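Local coordinates for protein mandelate racemase/muconate lactonizing enzyme/Enolase superfamily (Rhodobacter sphaeroides, PDB 2HZG) that belongs to the mandelate racemase/muconate lactonizing enzyme group of the enolase superfamily, pairing an enolase-type N-terminal domain with a TIM barrel, and holds a bound sodium ion, at residues H61-P66 and N92-L97; S129-K134 and L353-E358; D181-A186 and P216-A221. All coordinates share one frame; numbering follows the deposited sequence.

Contact 1: H61-P66 and N92-L97; sequences HGVCRP and NSMDLL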
loop_
_atom_site.group_PDB
_atom_site.type_symbol
_atom_site.label_atom_id
_atom_site.label_comp_id
_atom_site.label_asym_id
_atom_site.label_seq_id
_atom_site.Cartn_x
_atom_site.Cartn_y
_atom_site.Cartn_z
ATOM N N HIS A 61 17.701 -3.465 2.064
ATOM C CA HIS A 61 18.242 -4.604 1.329
ATOM C C HIS A 61 17.972 -4.348 -0.157
ATOM O O HIS A 61 17.519 -3.255 -0.514
ATOM C CB HIS A 61 17.633 -5.938 1.811
ATOM C CG HIS A 61 16.142 -6.007 1.719
ATOM N ND1 HIS A 61 15.316 -5.675 2.772
ATOM C CD2 HIS A 61 15.328 -6.393 0.710
ATOM C CE1 HIS A 61 14.056 -5.847 2.408
ATOM N NE2 HIS A 61 14.039 -6.290 1.167
ATOM N N GLY A 62 18.279 -5.328 -1.011
ATOM C CA GLY A 62 18.240 -5.162 -2.472
ATOM C C GLY A 62 16.907 -4.808 -3.102
ATOM O O GLY A 62 16.868 -4.179 -4.164
ATOM N N VAL A 63 15.798 -5.219 -2.481
ATOM C CA VAL A 63 14.469 -4.831 -2.999
ATOM C C VAL A 63 13.718 -3.906 -2.032
ATOM O O VAL A 63 12.480 -3.775 -2.074
ATOM C CB VAL A 63 13.620 -6.040 -3.523
ATOM C CG1 VAL A 63 14.357 -6.753 -4.703
ATOM C CG2 VAL A 63 13.269 -7.018 -2.404
ATOM N N CYS A 64 14.499 -3.258 -1.166
ATOM C CA CYS A 64 13.999 -2.156 -0.355
ATOM C C CYS A 64 15.026 -0.995 -0.373
ATOM O O CYS A 64 15.599 -0.618 0.646
ATOM C CB CYS A 64 13.665 -2.641 1.059
ATOM S SG CYS A 64 12.727 -1.493 2.062
ATOM N N ARG A 65 15.257 -0.457 -1.564
ATOM C CA ARG A 65 16.154 0.675 -1.739
ATOM C C ARG A 65 15.362 1.969 -1.753
ATOM O O ARG A 65 14.178 1.951 -2.078
ATOM C CB ARG A 65 16.894 0.538 -3.074
ATOM C CG ARG A 65 17.710 -0.709 -3.146
ATOM C CD ARG A 65 18.628 -0.711 -4.340
ATOM N NE ARG A 65 18.654 -2.053 -4.884
ATOM C CZ ARG A 65 19.544 -2.499 -5.769
ATOM N NH1 ARG A 65 20.505 -1.686 -6.216
ATOM N NH2 ARG A 65 19.463 -3.762 -6.206
ATOM N N PRO A 66 16.024 3.096 -1.446
ATOM C CA PRO A 66 15.365 4.395 -1.619
ATOM C C PRO A 66 14.989 4.579 -3.084
ATOM O O PRO A 66 15.711 4.115 -3.976
ATOM C CB PRO A 66 16.455 5.399 -1.228
ATOM C CG PRO A 66 17.786 4.631 -1.471
ATOM C CD PRO A 66 17.418 3.244 -0.975
ATOM N N ASN A 92 13.352 -2.461 -7.287
ATOM C CA ASN A 92 14.325 -2.078 -6.246
ATOM C C ASN A 92 13.681 -1.566 -4.957
ATOM O O ASN A 92 14.306 -1.602 -3.894
ATOM C CB ASN A 92 15.288 -0.992 -6.753
ATOM C CG ASN A 92 16.345 -1.526 -7.723
ATOM O OD1 ASN A 92 16.576 -2.728 -7.804
ATOM N ND2 ASN A 92 17.012 -0.612 -8.443
ATOM N N SER A 93 12.459 -1.032 -5.059
ATOM C CA SER A 93 11.758 -0.494 -3.871
ATOM C C SER A 93 10.476 -1.284 -3.587
ATOM O O SER A 93 9.539 -0.777 -2.979
ATOM C CB SER A 93 11.440 1.002 -4.055
ATOM O OG SER A 93 12.630 1.764 -4.199
ATOM N N MET A 94 10.434 -2.527 -4.054
ATOM C CA MET A 94 9.265 -3.399 -3.863
ATOM C C MET A 94 8.762 -3.468 -2.409
ATOM O O MET A 94 7.550 -3.397 -2.168
ATOM C CB MET A 94 9.547 -4.801 -4.417
ATOM C CG MET A 94 8.395 -5.810 -4.241
ATOM S SD MET A 94 8.973 -7.445 -4.748
ATOM C CE MET A 94 9.962 -7.993 -3.363
ATOM N N ASP A 95 9.680 -3.598 -1.448
ATOM C CA ASP A 95 9.306 -3.778 -0.040
ATOM C C ASP A 95 9.149 -2.446 0.708
ATOM O O ASP A 95 8.970 -2.408 1.950
ATOM C CB ASP A 95 10.336 -4.663 0.675
ATOM C CG ASP A 95 10.216 -6.147 0.298
ATOM O OD1 ASP A 95 9.368 -6.518 -0.539
ATOM O OD2 ASP A 95 10.994 -6.952 0.864
ATOM N N LEU A 96 9.228 -1.358 -0.050
ATOM C CA LEU A 96 9.059 -0.018 0.480
ATOM C C LEU A 96 7.635 0.399 0.117
ATOM O O LEU A 96 7.363 0.840 -1.009
ATOM C CB LEU A 96 10.145 0.907 -0.100
ATOM C CG LEU A 96 10.107 2.434 0.039
ATOM C CD1 LEU A 96 9.409 2.906 1.309
ATOM C CD2 LEU A 96 11.508 3.034 -0.111
ATOM N N LEU A 97 6.716 0.213 1.066
ATOM C CA LEU A 97 5.279 0.359 0.776
ATOM C C LEU A 97 4.919 1.733 0.186
ATOM O O LEU A 97 4.115 1.815 -0.741
ATOM C CB LEU A 97 4.436 0.045 2.029
ATOM C CG LEU A 97 2.895 0.106 1.932
ATOM C CD1 LEU A 97 2.363 -0.708 0.764
ATOM C CD2 LEU A 97 2.236 -0.333 3.295
HETATM O O HOH W 1 14.788 2.183 -5.868
#
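Two bonds grip Ser93 OG, the best-held side-chain oxygen of this contact. It donates to Arg65 O over 2.6 Å, reaching that carbonyl from above its plane, and accepts from a water at 2.8 Å from OG that also donates to Pro66 O. The torsion that sets OG beside its own backbone N turns it to the 61-66 loop.

Two backbone bonds join the segments beside this hydroxyl. Arg65 N donates to Asn92 O over 2.8 Å, in the carbonyl plane, where helix 79-92 gives way to Ser93. Asp95 N meets Val63 O at 2.9 Å, almost straight at 172° and nearly along the C=O axis.

The Arg65 side chain bends at chi3 and lies across Asn92, the last residue of that helix. Its NE bonds to Gly62 O at 2.9 Å in the guanidinium plane, with a weak second bond from NH2. The NE bond helps hold the group flat against the Asn92 amide, whose plane is only 22° away. Asn92 OD1 lies over one face, 3.5 Å from NH2 but at a poor angle, so this is a stack; Asn92 ND2 bonds to Ser70.

At the other end, His61 NE2 donates a bent hydrogen bond (142°) to Asp95 OD2 at 3.1 Å, edge-on from the ring but above the carboxylate plane. Cys64 CB covers one ring face, and Val63 CG2 touches Met94 CE at 3.6 Å. The second subunit packs Ala21 on His61 and Pro50 on Leu96.

Arg65 beside a helix C-terminus would be favoured electrostatically, and Asp95 probably raises the basicity of His61. Arg65 and Asp95 each have a weak, long ion pair with the second subunit (its Asp20 and Arg280), so charge is probably balanced partly across the dimer interface.

Contact 2: S129-K134 and L353-E358; sequences SASHGK and LIRAPE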
loop_
_atom_site.group_PDB
_atom_site.type_symbol
_atom_site.label_atom_id
_atom_site.label_comp_id
_atom_site.label_asym_id
_atom_site.label_seq_id
_atom_site.Cartn_x
_atom_site.Cartn_y
_atom_site.Cartn_z
ATOM N N SER A 129 -3.883 10.784 -30.221
ATOM C CA SER A 129 -3.771 11.633 -31.411
ATOM C C SER A 129 -4.410 13.003 -31.198
ATOM O O SER A 129 -4.139 13.947 -31.948
ATOM C CB SER A 129 -4.380 10.944 -32.646
ATOM O OG SER A 129 -5.796 10.888 -32.574
ATOM N N ALA A 130 -5.248 13.103 -30.166
ATOM C CA ALA A 130 -5.986 14.327 -29.879
ATOM C C ALA A 130 -6.259 14.434 -28.375
ATOM O O ALA A 130 -6.244 13.420 -27.669
ATOM C CB ALA A 130 -7.303 14.345 -30.671
ATOM N N SER A 131 -6.472 15.668 -27.907
ATOM C CA SER A 131 -6.957 15.940 -26.558
ATOM C C SER A 131 -8.372 16.522 -26.640
ATOM O O SER A 131 -8.580 17.668 -27.056
ATOM C CB SER A 131 -6.028 16.892 -25.828
ATOM O OG SER A 131 -6.539 17.240 -24.558
ATOM N N HIS A 132 -9.339 15.709 -26.238
ATOM C CA HIS A 132 -10.754 16.045 -26.377
ATOM C C HIS A 132 -11.301 16.793 -25.170
ATOM O O HIS A 132 -10.832 16.605 -24.033
ATOM C CB HIS A 132 -11.554 14.755 -26.612
ATOM C CG HIS A 132 -11.181 14.041 -27.875
ATOM N ND1 HIS A 132 -11.489 14.534 -29.126
ATOM C CD2 HIS A 132 -10.544 12.865 -28.082
ATOM C CE1 HIS A 132 -11.040 13.700 -30.050
ATOM N NE2 HIS A 132 -10.470 12.674 -29.443
ATOM N N GLY A 133 -12.309 17.625 -25.427
ATOM C CA GLY A 133 -12.969 18.394 -24.389
ATOM C C GLY A 133 -13.687 17.531 -23.372
ATOM O O GLY A 133 -14.363 16.553 -23.715
ATOM N N LYS A 134 -13.486 17.872 -22.109
ATOM C CA LYS A 134 -14.162 17.196 -21.011
ATOM C C LYS A 134 -15.069 18.184 -20.309
ATOM O O LYS A 134 -14.732 19.353 -20.151
ATOM C CB LYS A 134 -13.154 16.635 -19.999
ATOM C CG LYS A 134 -11.998 15.855 -20.620
ATOM C CD LYS A 134 -12.471 14.515 -21.165
ATOM C CE LYS A 134 -11.311 13.729 -21.733
ATOM N NZ LYS A 134 -11.838 12.644 -22.572
ATOM N N LEU A 353 -15.853 23.411 -22.009
ATOM C CA LEU A 353 -15.085 22.182 -21.890
ATOM C C LEU A 353 -13.618 22.481 -21.559
ATOM O O LEU A 353 -13.035 23.493 -22.023
ATOM C CB LEU A 353 -15.174 21.372 -23.188
ATOM C CG LEU A 353 -16.556 20.946 -23.686
ATOM C CD1 LEU A 353 -16.401 20.170 -24.967
ATOM C CD2 LEU A 353 -17.283 20.110 -22.647
ATOM N N ILE A 354 -13.014 21.603 -20.765
ATOM C CA ILE A 354 -11.583 21.708 -20.496
ATOM C C ILE A 354 -10.856 20.479 -21.024
ATOM O O ILE A 354 -11.465 19.457 -21.323
ATOM C CB ILE A 354 -11.272 21.907 -18.976
ATOM C CG1 ILE A 354 -11.785 20.711 -18.134
ATOM C CG2 ILE A 354 -11.776 23.299 -18.465
ATOM C CD1 ILE A 354 -11.143 20.668 -16.699
ATOM N N ARG A 355 -9.540 20.554 -21.117
ATOM C CA ARG A 355 -8.821 19.434 -21.715
ATOM C C ARG A 355 -7.399 19.381 -21.224
ATOM O O ARG A 355 -6.871 20.380 -20.705
ATOM C CB ARG A 355 -8.901 19.482 -23.254
ATOM C CG ARG A 355 -8.094 20.590 -23.934
ATOM C CD ARG A 355 -8.518 20.727 -25.383
ATOM N NE ARG A 355 -9.899 21.207 -25.460
ATOM C CZ ARG A 355 -10.802 20.793 -26.342
ATOM N NH1 ARG A 355 -10.477 19.873 -27.240
ATOM N NH2 ARG A 355 -12.035 21.308 -26.314
ATOM N N ALA A 356 -6.811 18.197 -21.331
ATOM C CA ALA A 356 -5.383 18.020 -21.155
ATOM C C ALA A 356 -4.715 19.032 -22.094
ATOM O O ALA A 356 -4.987 19.030 -23.313
ATOM C CB ALA A 356 -4.980 16.591 -21.499
ATOM N N PRO A 357 -3.899 19.942 -21.532
ATOM C CA PRO A 357 -3.357 21.045 -22.329
ATOM C C PRO A 357 -2.712 20.631 -23.654
ATOM O O PRO A 357 -2.014 19.614 -23.748
ATOM C CB PRO A 357 -2.332 21.679 -21.384
ATOM C CG PRO A 357 -2.933 21.433 -20.022
ATOM C CD PRO A 357 -3.489 20.050 -20.117
ATOM N N GLU A 358 -2.962 21.439 -24.673
ATOM C CA GLU A 358 -2.322 21.236 -25.965
ATOM C C GLU A 358 -0.822 21.608 -25.892
ATOM O O GLU A 358 0.020 21.059 -26.622
ATOM C CB GLU A 358 -3.150 21.900 -27.094
ATOM C CG GLU A 358 -4.027 20.849 -27.858
ATOM C CD GLU A 358 -5.494 21.236 -28.099
ATOM O OE1 GLU A 358 -6.274 20.357 -28.543
ATOM O OE2 GLU A 358 -5.893 22.399 -27.859
HETATM O O HOH W 2 -8.460 16.030 -22.861
HETATM O O HOH W 3 -6.203 17.880 -29.821
#
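Backbone pairing comes first: Lys134 and Ile354 form a single antiparallel hydrogen-bonded bridge. Lys134 N donates to Ile354 O over 2.7 Å, and Ile354 N returns a bond to Lys134 O over 2.9 Å, both in the carbonyl planes.

Side-chain to backbone bonds follow. Ser131 OG, anti to its own N (chi1 176°), meets Ala356 O at 2.7 Å on a lone pair. In the opposite sense Arg355 NH1 donates to Ser131 O over 2.9 Å, less straight at 140°. The chain of Arg355 is bent at chi3, bringing one face of the guanidinium over Gly133 N, offset toward the rim, with CZ 3.6 Å from that N; NH2 is taken by a salt bridge to Asp349.

Water adds two links. One donates to Ser131 OG and His132 O and accepts from Ala356 N; another joins Ser131 N to Glu358 OE1.

Apolar contact is slight, chiefly Leu353 CD1 against Gly133 CA at 3.9 Å, where the lack of a side chain lets leucine and guanidinium both come close to that CA.

The lead-in to barrel strand 135-141 is thus tied to a distant C-terminal loop chiefly by polar bonds to main-chain atoms, and Asp349 probably balances the charge of Arg355.

Contact 3: D181-A186 and P216-A221; sequences DQIMAA and PTLDAA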
loop_
_atom_site.group_PDB
_atom_site.type_symbol
_atom_site.label_atom_id
_atom_site.label_comp_id
_atom_site.label_asym_id
_atom_site.label_seq_id
_atom_site.Cartn_x
_atom_site.Cartn_y
_atom_site.Cartn_z
ATOM N N ASP A 181 -30.915 14.560 4.295
ATOM C CA ASP A 181 -31.013 16.021 4.384
ATOM C C ASP A 181 -29.902 16.696 3.562
ATOM O O ASP A 181 -30.152 17.638 2.822
ATOM C CB ASP A 181 -30.929 16.458 5.841
ATOM C CG ASP A 181 -32.224 16.162 6.636
ATOM O OD1 ASP A 181 -33.265 15.836 6.031
ATOM O OD2 ASP A 181 -32.172 16.241 7.875
ATOM N N GLN A 182 -28.687 16.165 3.679
ATOM C CA GLN A 182 -27.525 16.671 2.947
ATOM C C GLN A 182 -27.673 16.498 1.437
ATOM O O GLN A 182 -27.422 17.422 0.669
ATOM C CB GLN A 182 -26.251 15.961 3.437
ATOM C CG GLN A 182 -25.765 16.413 4.789
ATOM C CD GLN A 182 -25.015 17.755 4.730
ATOM O OE1 GLN A 182 -24.940 18.389 3.681
ATOM N NE2 GLN A 182 -24.469 18.177 5.852
ATOM N N ILE A 183 -28.065 15.300 1.023
ATOM C CA ILE A 183 -28.144 14.939 -0.389
ATOM C C ILE A 183 -29.282 15.688 -1.077
ATOM O O ILE A 183 -29.131 16.175 -2.199
ATOM C CB ILE A 183 -28.258 13.385 -0.541
ATOM C CG1 ILE A 183 -26.930 12.714 -0.106
ATOM C CG2 ILE A 183 -28.607 12.982 -1.962
ATOM C CD1 ILE A 183 -27.035 11.196 0.183
ATOM N N MET A 184 -30.420 15.782 -0.388
ATOM C CA MET A 184 -31.566 16.551 -0.892
ATOM C C MET A 184 -31.257 18.039 -1.008
ATOM O O MET A 184 -31.678 18.682 -1.966
ATOM C CB MET A 184 -32.790 16.320 -0.013
ATOM C CG MET A 184 -33.360 14.901 -0.112
ATOM S SD MET A 184 -33.731 14.431 -1.817
ATOM C CE MET A 184 -33.442 12.663 -1.708
ATOM N N ALA A 185 -30.507 18.569 -0.048
ATOM C CA ALA A 185 -30.045 19.968 -0.084
ATOM C C ALA A 185 -29.096 20.219 -1.272
ATOM O O ALA A 185 -29.233 21.223 -1.969
ATOM C CB ALA A 185 -29.400 20.361 1.238
ATOM N N ALA A 186 -28.180 19.280 -1.532
ATOM C CA ALA A 186 -27.359 19.314 -2.760
ATOM C C ALA A 186 -28.222 19.368 -4.029
ATOM O O ALA A 186 -28.004 20.211 -4.913
ATOM C CB ALA A 186 -26.396 18.115 -2.804
ATOM N N PRO A 216 -32.076 4.241 -1.514
ATOM C CA PRO A 216 -33.311 4.974 -1.877
ATOM C C PRO A 216 -33.155 6.495 -1.907
ATOM O O PRO A 216 -33.676 7.132 -2.802
ATOM C CB PRO A 216 -34.306 4.558 -0.784
ATOM C CG PRO A 216 -33.797 3.193 -0.342
ATOM C CD PRO A 216 -32.299 3.329 -0.367
ATOM N N THR A 217 -32.462 7.054 -0.926
ATOM C CA THR A 217 -32.234 8.489 -0.849
ATOM C C THR A 217 -31.442 8.964 -2.071
ATOM O O THR A 217 -31.793 9.958 -2.696
ATOM C CB THR A 217 -31.426 8.842 0.402
ATOM O OG1 THR A 217 -32.108 8.344 1.566
ATOM C CG2 THR A 217 -31.230 10.346 0.511
ATOM N N LEU A 218 -30.367 8.255 -2.390
ATOM C CA LEU A 218 -29.546 8.593 -3.559
ATOM C C LEU A 218 -30.390 8.543 -4.840
ATOM O O LEU A 218 -30.284 9.427 -5.694
ATOM C CB LEU A 218 -28.344 7.654 -3.670
ATOM C CG LEU A 218 -27.277 7.773 -2.576
ATOM C CD1 LEU A 218 -26.439 6.481 -2.477
ATOM C CD2 LEU A 218 -26.370 9.008 -2.787
ATOM N N ASP A 219 -31.232 7.523 -4.973
ATOM C CA ASP A 219 -32.077 7.407 -6.166
ATOM C C ASP A 219 -33.159 8.502 -6.198
ATOM O O ASP A 219 -33.441 9.048 -7.256
ATOM C CB ASP A 219 -32.689 6.007 -6.309
ATOM C CG ASP A 219 -31.719 4.986 -6.944
ATOM O OD1 ASP A 219 -30.595 5.366 -7.385
ATOM O OD2 ASP A 219 -32.085 3.784 -6.989
ATOM N N ALA A 220 -33.718 8.844 -5.036
ATOM C CA ALA A 220 -34.734 9.906 -4.952
ATOM C C ALA A 220 -34.149 11.268 -5.386
ATOM O O ALA A 220 -34.841 12.078 -6.004
ATOM C CB ALA A 220 -35.335 9.980 -3.530
ATOM N N ALA A 221 -32.875 11.501 -5.067
ATOM C CA ALA A 221 -32.164 12.717 -5.478
ATOM C C ALA A 221 -31.592 12.631 -6.894
ATOM O O ALA A 221 -30.962 13.573 -7.367
ATOM C CB ALA A 221 -31.064 13.050 -4.473
#
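Flat groups take no part in this interface: the Gln182 amide is bonded instead to Thr149 and Gly143 O, and the Asp219 carboxylate receives the backbone N of Arg247 and Val248. Neither group meets the other segment; Ile183 and Met184 make the contact from one side, Thr217, Leu218 and two alanines from the other.

Ile183 stands between the helices with CG1 and CG2 spread apart. Its CG2 branch, anti to the backbone N, presses on Ala221 CB at 3.5 Å. The other branch carries CD1 obliquely across to Leu218 CD2, 3.7 Å away.

Met184 starts off to one side, but bends at chi2 (-55°) and again at chi3 bring its methyl back. CE comes within 3.3 Å of Thr217 O, and it also touches Ala220 CB at 3.8 Å and Ala221 CB at 3.7 Å. The methyl tip thus packs against the two alanines where helix 215-220 ends.

The segment axes run almost parallel, 10° apart and 9.7 Å at closest approach. Helices 176-190 and 215-220 follow neighbouring parallel strands 163-167 and 195-199, and their side-by-side packing is that of consecutive outer helices in the modified TIM barrel, (beta/alpha)7beta, of the enolase superfamily.

Contact 1 belongs to the N-terminal domain, contact 3 to the barrel on the opposite side of the chain's centre, their own centres about 46 Å apart. Contact 2 lies nearest the middle of the molecule, about 17 Å from the chain's centre, yet joins loops and is only partly buried. Chemistry follows place. The largely irregular segments of contacts 1 and 2 pair main-chain atoms and use waters and arginines; contact 1 is mostly buried, with the second subunit alongside. Contact 3 joins helices bonded internally, and packs mainly by apolar groups. Contacts 2 and 3 both belong to the barrel, one at the entry to its first strand, the other on its outer wall.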